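Local coordinates for dihydrodipicolinate synthase (Bacillus clausii KSM-K16, PDB 3E96), which probably catalyses the condensation that forms 4-hydroxy-tetrahydrodipicolinate, a step of lysine biosynthesis, as a Schiff-base-forming lyase of the DapA family, at residues T21-S26 with T56-A61; S63-E66 with V71-T74; E66-V71 with A95-N100; A101-G106 with L136-L141; V263-M268 with G276-P281. All blocks are in the same frame, centred on the assembly; numbering follows the deposited sequence.

Contact 1. Residues T21-S26 with T56-A61; sequences TPFRKS and TSEFYA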
# COMPACT_ATOMS: atom_id res chain seq x y z
N THR B 21 -8.42 0.63 -16.31
CA THR B 21 -9.75 1.15 -15.99
C THR B 21 -9.70 2.55 -16.59
O THR B 21 -9.05 3.45 -16.06
CB THR B 21 -10.00 1.27 -14.47
OG1 THR B 21 -9.87 -0.01 -13.85
CG2 THR B 21 -11.41 1.81 -14.22
N PRO B 22 -10.37 2.75 -17.74
CA PRO B 22 -10.38 4.06 -18.39
C PRO B 22 -11.01 5.13 -17.50
O PRO B 22 -12.12 4.94 -17.00
CB PRO B 22 -11.22 3.83 -19.66
CG PRO B 22 -11.03 2.36 -19.92
CD PRO B 22 -11.11 1.76 -18.54
N PHE B 23 -10.30 6.23 -17.28
CA PHE B 23 -10.83 7.32 -16.46
C PHE B 23 -10.92 8.58 -17.32
O PHE B 23 -10.00 8.87 -18.09
CB PHE B 23 -9.91 7.62 -15.27
CG PHE B 23 -9.78 6.49 -14.29
CD1 PHE B 23 -10.90 5.92 -13.70
CD2 PHE B 23 -8.51 6.03 -13.92
CE1 PHE B 23 -10.76 4.90 -12.75
CE2 PHE B 23 -8.37 5.02 -12.98
CZ PHE B 23 -9.49 4.45 -12.39
N ARG B 24 -12.01 9.32 -17.18
CA ARG B 24 -12.20 10.55 -17.94
C ARG B 24 -11.27 11.66 -17.46
O ARG B 24 -11.09 11.85 -16.26
CB ARG B 24 -13.64 11.03 -17.85
CG ARG B 24 -14.65 10.06 -18.43
CD ARG B 24 -16.00 10.73 -18.60
NE ARG B 24 -16.93 9.87 -19.34
CZ ARG B 24 -17.58 8.84 -18.81
NH1 ARG B 24 -17.41 8.53 -17.53
NH2 ARG B 24 -18.40 8.12 -19.56
N LYS B 25 -10.69 12.39 -18.40
CA LYS B 25 -9.80 13.49 -18.05
C LYS B 25 -10.59 14.61 -17.37
O LYS B 25 -10.07 15.30 -16.49
CB LYS B 25 -9.11 14.04 -19.30
CG LYS B 25 -8.12 15.16 -19.02
CD LYS B 25 -7.47 15.65 -20.30
CE LYS B 25 -6.48 16.78 -20.03
NZ LYS B 25 -5.83 17.26 -21.28
N SER B 26 -11.84 14.77 -17.78
CA SER B 26 -12.70 15.82 -17.24
C SER B 26 -12.99 15.73 -15.74
O SER B 26 -12.83 16.73 -15.03
CB SER B 26 -14.03 15.85 -18.00
OG SER B 26 -14.79 14.68 -17.74
N THR B 56 -2.82 -3.10 -12.82
CA THR B 56 -2.80 -2.36 -14.08
C THR B 56 -4.14 -1.63 -14.21
O THR B 56 -4.25 -0.62 -14.90
CB THR B 56 -2.64 -3.31 -15.29
OG1 THR B 56 -1.52 -4.18 -15.07
CG2 THR B 56 -2.39 -2.50 -16.57
N SER B 57 -5.15 -2.16 -13.51
CA SER B 57 -6.50 -1.58 -13.50
C SER B 57 -6.59 -0.42 -12.51
O SER B 57 -7.65 0.19 -12.36
CB SER B 57 -7.52 -2.64 -13.07
OG SER B 57 -7.26 -3.90 -13.65
N GLU B 58 -5.47 -0.14 -11.83
CA GLU B 58 -5.41 0.92 -10.82
C GLU B 58 -6.42 0.65 -9.70
O GLU B 58 -7.15 1.54 -9.26
CB GLU B 58 -5.64 2.29 -11.46
CG GLU B 58 -4.49 2.73 -12.34
CD GLU B 58 -4.75 4.05 -13.04
OE1 GLU B 58 -4.52 5.11 -12.41
OE2 GLU B 58 -5.20 4.02 -14.21
N PHE B 59 -6.43 -0.60 -9.25
CA PHE B 59 -7.30 -1.06 -8.18
C PHE B 59 -7.36 -0.13 -6.97
O PHE B 59 -8.44 0.22 -6.49
CB PHE B 59 -6.84 -2.46 -7.75
CG PHE B 59 -7.53 -2.98 -6.53
CD1 PHE B 59 -8.89 -3.26 -6.55
CD2 PHE B 59 -6.80 -3.23 -5.37
CE1 PHE B 59 -9.52 -3.78 -5.42
CE2 PHE B 59 -7.43 -3.76 -4.24
CZ PHE B 59 -8.79 -4.03 -4.27
N TYR B 60 -6.20 0.27 -6.46
CA TYR B 60 -6.15 1.12 -5.29
C TYR B 60 -6.68 2.54 -5.48
O TYR B 60 -6.87 3.28 -4.51
CB TYR B 60 -4.74 1.14 -4.72
CG TYR B 60 -4.36 -0.21 -4.14
CD1 TYR B 60 -5.06 -0.74 -3.06
CD2 TYR B 60 -3.34 -0.98 -4.70
CE1 TYR B 60 -4.75 -2.00 -2.54
CE2 TYR B 60 -3.02 -2.24 -4.20
CZ TYR B 60 -3.74 -2.74 -3.11
OH TYR B 60 -3.43 -3.97 -2.60
N ALA B 61 -6.91 2.92 -6.73
CA ALA B 61 -7.45 4.26 -7.03
C ALA B 61 -8.98 4.18 -7.14
O ALA B 61 -9.65 5.19 -7.38
CB ALA B 61 -6.85 4.78 -8.33
O HOH W 1 -5.99 1.62 -15.26
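Two loops at the C-terminal rim of the TIM barrel meet here: residues 21-26 follow strand 15-17, and residues 56-61 follow strand 49-50 and begin with Thr56, predicted to bind pyruvate. Thr21 and Ser57 bring the backbones closest, with their CA atoms 4.9 Å apart. Thr21 OG1 lies 2.7 Å from Ser57 O, but its single proton could instead go to Glu70 on helix 64-78, so which of the two acceptors receives it remains open. A hydroxyl suits a place within reach of two acceptors, and chi1 of -60° sets OG1 beside its own backbone N, on the side where Ser57 O lies. A bound water completes the junction. It accepts from Thr21 N at 2.8 Å and donates to Thr56 O at 2.9 Å and to Glu58 OE2 at 2.7 Å, so backbone groups of both loops and one carboxylate oxygen hold it.

Phe23 brings a ring to the same carboxylate. Its CE2 lies 3.5 Å from Glu58 OE2, with Glu58 CD in the ring plane at the edge, and the ring and carboxylate planes stand 77° apart. One ring face carries Thr21 O, 3.3 Å above the plane over its centre. Glu58 reaches this place on an extended chain, and an acid suits it because both oxygens find partners: OE2 pairs with Lys265 as well as the water, while OE1 accepts from Arg279 N. A carboxylate buried among such donors would be expected to stay ionised, its charge balanced chiefly by the lysine.

Contact 2. Residues S63-E66 with V71-T74; sequences SLEE and VRRT
Glu65 and Arg72 form a surface salt bridge along a single helix, residues 64-78, which follows strand 49-50 in a beta-alpha-beta unit of the TIM barrel. The residues are seven positions apart, two turns of helix, so both side chains rise from the same side of it, and only long ones can span the gap. Glu65 starts with its CB directed away from the later turn, yet the chain bends back at chi2 (53°) and brings its carboxylate to the arginine. Arg72 starts toward the earlier turn and bends at chi3, and the two side chains cross at about a right angle.

The bond runs from Arg72 NH2 to Glu65 OE2 at 2.9 Å, with an N-H...O angle of 149°. The oxygen sits at the edge of the guanidinium, almost exactly in its plane, and is met nearly along its C-O axis; carboxylate and guanidinium are 26° from coplanar. Arg72 NH2 has a second acid partner in Glu69, one turn back along the helix, so the cation lies between two negative groups.

The helix opens with a capping box, Ser63 paired with Glu66 around Glu65. Ser63 is the N-cap, a place suited to a short hydroxyl side chain: its OG accepts from Glu66 N at 3.1 Å, and Glu66 OE1 accepts from Ser63 N at 3.0 Å with its anti lone pair. Beside the salt bridge, a water donates to Glu65 OE1 at 2.7 Å and accepts from Arg72 NH1 at 3.2 Å.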
# COMPACT_ATOMS: atom_id res chain seq x y z
N SER B 63 -12.83 3.15 -5.54
CA SER B 63 -13.52 3.05 -4.27
C SER B 63 -13.93 1.58 -4.21
O SER B 63 -13.85 0.87 -5.22
CB SER B 63 -14.77 3.92 -4.25
OG SER B 63 -15.71 3.46 -5.20
N LEU B 64 -14.35 1.10 -3.04
CA LEU B 64 -14.76 -0.30 -2.92
C LEU B 64 -15.92 -0.59 -3.86
O LEU B 64 -15.99 -1.67 -4.45
CB LEU B 64 -15.17 -0.61 -1.48
CG LEU B 64 -14.07 -0.65 -0.42
CD1 LEU B 64 -14.67 -1.06 0.92
CD2 LEU B 64 -12.98 -1.64 -0.85
N GLU B 65 -16.84 0.36 -3.98
CA GLU B 65 -18.00 0.18 -4.85
C GLU B 65 -17.59 0.14 -6.32
O GLU B 65 -18.15 -0.62 -7.11
CB GLU B 65 -19.02 1.30 -4.60
CG GLU B 65 -20.30 1.20 -5.42
CD GLU B 65 -20.99 -0.15 -5.31
OE1 GLU B 65 -21.05 -0.70 -4.19
OE2 GLU B 65 -21.48 -0.65 -6.34
N GLU B 66 -16.62 0.96 -6.71
CA GLU B 66 -16.16 0.97 -8.09
C GLU B 66 -15.46 -0.35 -8.41
O GLU B 66 -15.56 -0.85 -9.53
CB GLU B 66 -15.20 2.13 -8.34
CG GLU B 66 -15.86 3.49 -8.40
CD GLU B 66 -14.85 4.59 -8.66
OE1 GLU B 66 -13.81 4.61 -7.99
OE2 GLU B 66 -15.11 5.44 -9.54
N VAL B 71 -15.84 -5.55 -11.50
CA VAL B 71 -15.92 -7.00 -11.63
C VAL B 71 -17.25 -7.37 -12.31
O VAL B 71 -17.27 -8.19 -13.22
CB VAL B 71 -15.81 -7.71 -10.26
CG1 VAL B 71 -15.99 -9.21 -10.43
CG2 VAL B 71 -14.44 -7.43 -9.65
N ARG B 72 -18.34 -6.74 -11.88
CA ARG B 72 -19.65 -7.02 -12.48
C ARG B 72 -19.64 -6.69 -13.97
O ARG B 72 -20.10 -7.48 -14.79
CB ARG B 72 -20.75 -6.22 -11.78
CG ARG B 72 -21.01 -6.63 -10.33
CD ARG B 72 -22.30 -6.02 -9.80
NE ARG B 72 -22.20 -4.58 -9.58
CZ ARG B 72 -21.91 -4.01 -8.41
NH1 ARG B 72 -21.69 -4.77 -7.34
NH2 ARG B 72 -21.87 -2.70 -8.31
N ARG B 73 -19.14 -5.51 -14.31
CA ARG B 73 -19.07 -5.07 -15.70
C ARG B 73 -18.25 -6.05 -16.54
O ARG B 73 -18.61 -6.35 -17.68
CB ARG B 73 -18.44 -3.68 -15.79
CG ARG B 73 -19.27 -2.56 -15.16
CD ARG B 73 -20.18 -1.89 -16.18
NE ARG B 73 -21.02 -0.87 -15.56
CZ ARG B 73 -21.77 0.00 -16.24
NH1 ARG B 73 -21.77 -0.01 -17.57
NH2 ARG B 73 -22.51 0.88 -15.58
N THR B 74 -17.14 -6.54 -15.98
CA THR B 74 -16.28 -7.47 -16.69
C THR B 74 -17.03 -8.76 -17.03
O THR B 74 -16.96 -9.24 -18.16
CB THR B 74 -15.03 -7.81 -15.86
OG1 THR B 74 -14.33 -6.60 -15.53
CG2 THR B 74 -14.10 -8.74 -16.64
O HOH W 2 -22.17 -3.16 -4.61

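Contact 3. Residues E66-V71 with A95-N100; sequences EAKEEV and AIELGN
Ala67 and Lys68 of helix 64-78 face Glu97 and Leu98 of helix 92-105, two successive outer helices of the TIM barrel. The short segments run roughly parallel, their N-to-C directions 26° apart and their axes 10.4 Å apart at closest approach. Lys68 and Leu98 hold the nearest CA atoms.

Apolar contact fills the inner part of the groove. Leu98 CD2 reaches 3.8 Å from Lys68 CG and 4.2 Å from Ala67 CB. A branched leucine can bridge the gap between the helices, whereas alanine presents only a methyl group to it, and the methylenes of Lys68 act as a further apolar surface. Leu98 also touches Ile88 on strand 83-88 beneath.

Charge closes the outer side. Lys68 stays extended beyond CG, crossing Glu97 at about a right angle, and this carries its ammonium beyond the leucine to the more exposed edge. With CG opposite the backbone N (chi1 -180°) and the chain extended beyond it, Glu97 brings its carboxylate to the lysine. The salt bridge is short: Lys68 NZ lies 2.7 Å from Glu97 OE2, on the anti side of that oxygen and 21° out of the carboxylate plane.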
# COMPACT_ATOMS: atom_id res chain seq x y z
N GLU B 66 -16.62 0.96 -6.71
CA GLU B 66 -16.16 0.97 -8.09
C GLU B 66 -15.46 -0.35 -8.41
O GLU B 66 -15.56 -0.85 -9.53
CB GLU B 66 -15.20 2.13 -8.34
CG GLU B 66 -15.86 3.49 -8.40
CD GLU B 66 -14.85 4.59 -8.66
OE1 GLU B 66 -13.81 4.61 -7.99
OE2 GLU B 66 -15.11 5.44 -9.54
N ALA B 67 -14.74 -0.89 -7.43
CA ALA B 67 -14.04 -2.16 -7.63
C ALA B 67 -15.06 -3.27 -7.87
O ALA B 67 -14.90 -4.08 -8.78
CB ALA B 67 -13.19 -2.49 -6.40
N LYS B 68 -16.11 -3.30 -7.05
CA LYS B 68 -17.15 -4.31 -7.20
C LYS B 68 -17.83 -4.19 -8.55
O LYS B 68 -18.04 -5.18 -9.25
CB LYS B 68 -18.20 -4.17 -6.09
CG LYS B 68 -17.69 -4.49 -4.70
CD LYS B 68 -18.76 -4.21 -3.66
CE LYS B 68 -18.26 -4.53 -2.25
NZ LYS B 68 -19.26 -4.15 -1.20
N GLU B 69 -18.17 -2.96 -8.93
CA GLU B 69 -18.83 -2.71 -10.20
C GLU B 69 -17.94 -3.11 -11.38
O GLU B 69 -18.43 -3.62 -12.39
CB GLU B 69 -19.21 -1.23 -10.32
CG GLU B 69 -19.91 -0.82 -11.62
CD GLU B 69 -21.30 -1.44 -11.78
OE1 GLU B 69 -21.85 -1.94 -10.78
OE2 GLU B 69 -21.84 -1.40 -12.91
N GLU B 70 -16.64 -2.89 -11.26
CA GLU B 70 -15.75 -3.27 -12.36
C GLU B 70 -15.81 -4.78 -12.58
O GLU B 70 -15.83 -5.25 -13.72
CB GLU B 70 -14.31 -2.84 -12.10
CG GLU B 70 -13.34 -3.28 -13.20
CD GLU B 70 -12.02 -2.54 -13.17
OE1 GLU B 70 -12.03 -1.31 -13.39
OE2 GLU B 70 -10.98 -3.19 -12.94
N VAL B 71 -15.84 -5.55 -11.50
CA VAL B 71 -15.92 -7.00 -11.63
C VAL B 71 -17.25 -7.37 -12.31
O VAL B 71 -17.27 -8.19 -13.22
CB VAL B 71 -15.81 -7.71 -10.26
CG1 VAL B 71 -15.99 -9.21 -10.43
CG2 VAL B 71 -14.44 -7.43 -9.65
N ALA B 95 -11.41 -7.75 2.22
CA ALA B 95 -11.04 -8.64 1.12
C ALA B 95 -12.12 -9.70 0.95
O ALA B 95 -12.51 -10.04 -0.17
CB ALA B 95 -9.69 -9.29 1.40
N ILE B 96 -12.61 -10.22 2.08
CA ILE B 96 -13.65 -11.24 2.04
C ILE B 96 -14.94 -10.66 1.45
O ILE B 96 -15.64 -11.34 0.72
CB ILE B 96 -13.90 -11.81 3.45
CG1 ILE B 96 -12.65 -12.56 3.92
CG2 ILE B 96 -15.11 -12.75 3.44
CD1 ILE B 96 -12.67 -12.95 5.39
N GLU B 97 -15.23 -9.40 1.77
CA GLU B 97 -16.42 -8.74 1.25
C GLU B 97 -16.31 -8.62 -0.27
O GLU B 97 -17.25 -8.93 -1.01
CB GLU B 97 -16.57 -7.34 1.86
CG GLU B 97 -17.80 -6.58 1.36
CD GLU B 97 -17.92 -5.19 1.98
OE1 GLU B 97 -17.83 -5.08 3.22
OE2 GLU B 97 -18.10 -4.21 1.22
N LEU B 98 -15.14 -8.16 -0.74
CA LEU B 98 -14.91 -8.02 -2.17
C LEU B 98 -14.94 -9.38 -2.85
O LEU B 98 -15.46 -9.52 -3.96
CB LEU B 98 -13.55 -7.35 -2.43
CG LEU B 98 -13.42 -5.84 -2.17
CD1 LEU B 98 -11.94 -5.46 -2.18
CD2 LEU B 98 -14.19 -5.06 -3.22
N GLY B 99 -14.38 -10.39 -2.19
CA GLY B 99 -14.36 -11.73 -2.75
C GLY B 99 -15.75 -12.31 -2.91
O GLY B 99 -16.09 -12.88 -3.94
N ASN B 100 -16.57 -12.17 -1.87
CA ASN B 100 -17.94 -12.67 -1.92
C ASN B 100 -18.75 -11.92 -2.97
O ASN B 100 -19.64 -12.49 -3.60
CB ASN B 100 -18.59 -12.54 -0.54
CG ASN B 100 -18.21 -13.68 0.39
OD1 ASN B 100 -18.14 -13.52 1.61
ND2 ASN B 100 -18.00 -14.86 -0.19

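Contact 4. Residues A101-G106 with L136-L141; sequences AAKAAG and LDFPSL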
# COMPACT_ATOMS: atom_id res chain seq x y z
N ALA B 101 -18.42 -10.65 -3.18
CA ALA B 101 -19.11 -9.84 -4.18
C ALA B 101 -18.76 -10.35 -5.58
O ALA B 101 -19.63 -10.48 -6.44
CB ALA B 101 -18.70 -8.37 -4.04
N ALA B 102 -17.48 -10.65 -5.80
CA ALA B 102 -17.02 -11.16 -7.09
C ALA B 102 -17.68 -12.51 -7.37
O ALA B 102 -18.08 -12.79 -8.51
CB ALA B 102 -15.51 -11.31 -7.09
N LYS B 103 -17.79 -13.34 -6.34
CA LYS B 103 -18.42 -14.65 -6.48
C LYS B 103 -19.86 -14.49 -6.94
O LYS B 103 -20.30 -15.12 -7.90
CB LYS B 103 -18.39 -15.41 -5.15
CG LYS B 103 -17.01 -15.84 -4.70
CD LYS B 103 -17.00 -16.25 -3.23
CE LYS B 103 -17.99 -17.37 -2.94
NZ LYS B 103 -17.98 -17.70 -1.49
N ALA B 104 -20.59 -13.63 -6.24
CA ALA B 104 -21.99 -13.39 -6.57
C ALA B 104 -22.14 -12.79 -7.96
O ALA B 104 -23.13 -13.06 -8.65
CB ALA B 104 -22.62 -12.47 -5.53
N ALA B 105 -21.17 -11.99 -8.37
CA ALA B 105 -21.21 -11.34 -9.68
C ALA B 105 -21.00 -12.33 -10.83
O ALA B 105 -21.39 -12.07 -11.97
CB ALA B 105 -20.17 -10.23 -9.75
N GLY B 106 -20.37 -13.46 -10.53
CA GLY B 106 -20.13 -14.45 -11.57
C GLY B 106 -18.67 -14.65 -11.92
O GLY B 106 -18.36 -15.26 -12.95
N LEU B 136 -13.53 -17.53 2.03
CA LEU B 136 -14.19 -17.47 0.73
C LEU B 136 -14.58 -18.82 0.16
O LEU B 136 -15.62 -18.93 -0.50
CB LEU B 136 -13.31 -16.73 -0.28
CG LEU B 136 -13.12 -15.23 -0.08
CD1 LEU B 136 -12.18 -14.69 -1.15
CD2 LEU B 136 -14.48 -14.52 -0.16
N ASP B 137 -13.76 -19.84 0.41
CA ASP B 137 -14.03 -21.17 -0.12
C ASP B 137 -14.35 -21.02 -1.60
O ASP B 137 -15.38 -21.48 -2.09
CB ASP B 137 -15.22 -21.79 0.63
CG ASP B 137 -15.45 -23.25 0.26
OD1 ASP B 137 -14.47 -24.01 0.21
OD2 ASP B 137 -16.62 -23.62 0.03
N PHE B 138 -13.44 -20.36 -2.31
CA PHE B 138 -13.60 -20.07 -3.73
C PHE B 138 -12.18 -20.09 -4.33
O PHE B 138 -11.22 -19.75 -3.64
CB PHE B 138 -14.22 -18.68 -3.86
CG PHE B 138 -14.68 -18.33 -5.25
CD1 PHE B 138 -15.71 -19.04 -5.86
CD2 PHE B 138 -14.12 -17.25 -5.92
CE1 PHE B 138 -16.18 -18.67 -7.11
CE2 PHE B 138 -14.58 -16.87 -7.17
CZ PHE B 138 -15.61 -17.59 -7.77
N PRO B 139 -12.04 -20.49 -5.61
CA PRO B 139 -10.70 -20.52 -6.22
C PRO B 139 -9.97 -19.21 -6.02
O PRO B 139 -10.51 -18.14 -6.32
CB PRO B 139 -11.01 -20.82 -7.68
CG PRO B 139 -12.21 -21.74 -7.57
CD PRO B 139 -13.05 -21.00 -6.54
N SER B 140 -8.74 -19.29 -5.52
CA SER B 140 -7.96 -18.09 -5.24
C SER B 140 -6.52 -18.16 -5.72
O SER B 140 -5.91 -19.23 -5.76
CB SER B 140 -7.91 -17.84 -3.72
OG SER B 140 -9.20 -17.83 -3.14
N LEU B 141 -5.99 -17.00 -6.09
CA LEU B 141 -4.59 -16.87 -6.48
C LEU B 141 -4.04 -15.82 -5.52
O LEU B 141 -4.80 -15.02 -4.98
CB LEU B 141 -4.43 -16.34 -7.91
CG LEU B 141 -4.81 -17.23 -9.09
CD1 LEU B 141 -6.32 -17.22 -9.28
CD2 LEU B 141 -4.13 -16.71 -10.34
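Helix 92-105 ends beside the turn that links helix 122-136 to strand 140-144, with the backbones nearest at Lys103 and Phe138, whose CA atoms are 7.8 Å apart. Lys103 carries nearly the whole contact. Its CG sits over one face of the Phe138 ring, 3.4 Å from the centroid and 9° off the ring normal, a CH-pi contact almost perfectly centred. A chi1 of -169° swings the Phe138 ring away from its own N and presents that face to the helix; Pro139 CD covers the opposite face, offset toward the rim. The lysine chain and the phenylalanine side chain run antiparallel as they pass.

Beyond CG the lysine bends at chi3 (57°), and CD passes 3.7 Å from Phe138 CB. The bend steers NZ to Leu136 O, which it meets at 2.8 Å in the carbonyl plane. That carbonyl belongs to the last residue of helix 122-136, where the chain no longer supplies regular helical donors, so a lysine long enough to lie across an aromatic ring and still donate there suits the place.

Each helix is followed by a residue of positive phi: Gly106, in a Schellman motif, a conformation glycine adopts readily, and Asp137. Leu136 and Phe138 also pack on Val110, and Ala102 on Val71, so the contact joins the end of helix 92-105 to the turn entering strand 140-144, with strand 109-112 and helix 64-78 alongside.

Contact 5. Residues V263-M268 with G276-P281; sequences VIKEAM and GVTRAP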
# COMPACT_ATOMS: atom_id res chain seq x y z
N VAL B 263 1.97 5.00 -18.99
CA VAL B 263 2.62 4.77 -20.28
C VAL B 263 1.67 3.98 -21.19
O VAL B 263 1.56 4.26 -22.39
CB VAL B 263 3.95 3.97 -20.12
CG1 VAL B 263 4.44 3.47 -21.48
CG2 VAL B 263 5.01 4.86 -19.49
N ILE B 264 1.00 2.99 -20.61
CA ILE B 264 0.04 2.18 -21.37
C ILE B 264 -1.09 3.06 -21.92
O ILE B 264 -1.44 2.99 -23.10
CB ILE B 264 -0.57 1.06 -20.50
CG1 ILE B 264 0.48 -0.01 -20.20
CG2 ILE B 264 -1.77 0.43 -21.20
CD1 ILE B 264 -0.01 -1.12 -19.29
N LYS B 265 -1.65 3.90 -21.05
CA LYS B 265 -2.75 4.77 -21.46
C LYS B 265 -2.39 5.81 -22.51
O LYS B 265 -3.17 6.04 -23.44
CB LYS B 265 -3.37 5.45 -20.24
CG LYS B 265 -4.18 4.49 -19.37
CD LYS B 265 -4.98 5.19 -18.28
CE LYS B 265 -5.87 4.20 -17.53
NZ LYS B 265 -6.56 4.80 -16.35
N GLU B 266 -1.23 6.43 -22.39
CA GLU B 266 -0.85 7.42 -23.39
C GLU B 266 -0.44 6.75 -24.69
O GLU B 266 -0.60 7.33 -25.77
CB GLU B 266 0.25 8.34 -22.84
CG GLU B 266 -0.28 9.22 -21.71
CD GLU B 266 0.55 10.46 -21.46
OE1 GLU B 266 1.27 10.90 -22.39
OE2 GLU B 266 0.46 11.01 -20.35
N ALA B 267 0.05 5.52 -24.61
CA ALA B 267 0.42 4.77 -25.81
C ALA B 267 -0.87 4.37 -26.54
O ALA B 267 -0.96 4.49 -27.77
CB ALA B 267 1.21 3.53 -25.43
N MET B 268 -1.86 3.90 -25.78
CA MET B 268 -3.16 3.50 -26.35
C MET B 268 -3.80 4.69 -27.07
O MET B 268 -4.30 4.54 -28.19
CB MET B 268 -4.12 3.00 -25.25
CG MET B 268 -3.73 1.67 -24.59
SD MET B 268 -4.83 1.14 -23.23
CE MET B 268 -4.28 2.13 -21.94
N GLY B 276 -8.22 7.17 -21.88
CA GLY B 276 -8.38 8.27 -20.95
C GLY B 276 -7.08 8.48 -20.18
O GLY B 276 -6.00 8.27 -20.73
N VAL B 277 -7.19 8.87 -18.92
CA VAL B 277 -6.01 9.14 -18.10
C VAL B 277 -5.95 8.30 -16.83
O VAL B 277 -6.86 7.53 -16.53
CB VAL B 277 -5.96 10.62 -17.67
CG1 VAL B 277 -5.88 11.52 -18.88
CG2 VAL B 277 -7.21 10.94 -16.84
N THR B 278 -4.86 8.45 -16.09
CA THR B 278 -4.69 7.74 -14.83
C THR B 278 -5.27 8.65 -13.75
O THR B 278 -5.52 9.84 -14.00
CB THR B 278 -3.19 7.49 -14.49
OG1 THR B 278 -2.45 8.71 -14.63
CG2 THR B 278 -2.61 6.43 -15.41
N ARG B 279 -5.52 8.10 -12.57
CA ARG B 279 -6.03 8.89 -11.45
C ARG B 279 -4.85 9.18 -10.52
O ARG B 279 -3.90 8.41 -10.46
CB ARG B 279 -7.09 8.13 -10.66
CG ARG B 279 -8.52 8.22 -11.20
CD ARG B 279 -9.49 7.49 -10.27
NE ARG B 279 -10.87 7.56 -10.75
CZ ARG B 279 -11.89 6.91 -10.21
NH1 ARG B 279 -13.11 7.03 -10.72
NH2 ARG B 279 -11.70 6.13 -9.16
N ALA B 280 -4.91 10.31 -9.81
CA ALA B 280 -3.86 10.62 -8.84
C ALA B 280 -3.89 9.37 -7.97
O ALA B 280 -4.96 8.81 -7.75
CB ALA B 280 -4.24 11.85 -8.03
N PRO B 281 -2.74 8.96 -7.39
CA PRO B 281 -1.38 9.49 -7.41
C PRO B 281 -0.48 9.40 -8.65
O PRO B 281 0.74 9.39 -8.52
CB PRO B 281 -0.74 8.81 -6.20
CG PRO B 281 -1.34 7.44 -6.28
CD PRO B 281 -2.81 7.74 -6.56
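Lys265, on helix 262-270, reaches along the loop 276-281 that returns past the helix. Its CB points at the loop and lies 3.9 Å from Gly276 O. Gly276 suits its place because its backbone has a positive phi (73°). With CG beside the backbone N and every later torsion extended, the lysine runs out as a straight arm. CD passes 3.5 Å from Val277 O and 3.9 Å from Thr278 CG2, a methyl laid against the aliphatic chain while the threonine hydroxyl is bonded to Val282 O. CE remains alongside the Val277 carbonyl, 3.6 Å from its oxygen.

At the tip, NZ donates to Val277 O at 2.8 Å, approaching from above the carbonyl plane, 48° out of it, with a C=O...N angle of 124°. The same ammonium forms a salt bridge with Glu58 and a hydrogen bond with Thr21 O. Three oxygens thus surround a buried charge, and only one belongs to a carboxylate; lysine can serve all three because its ammonium carries three hydrogens. It joins helix 262-270, which comes after the last barrel strand, to the loops on the rim of the TIM barrel, near the predicted pyruvate site.

How the contacts relate
The five contacts trace part of a TIM barrel's wall and rim. Along the chain contact 1 closes before contacts 2 and 3 open from the same helix, 64-78; contact 4 follows, and contact 5 comes last. Contacts 1 and 5, with centres 8 Å apart, lie at the loop end and meet through Lys265. The centres of contacts 2 and 3 are 6 Å apart. Contact 4 shares a helix with contact 3, and its centre is 9 Å from that of contact 3. Thr21 and Glu70 connect contact 1 to this helix layer, as Glu66 and Arg279 connect it to contact 5. The region after the last barrel strand is thereby tied to the early barrel units.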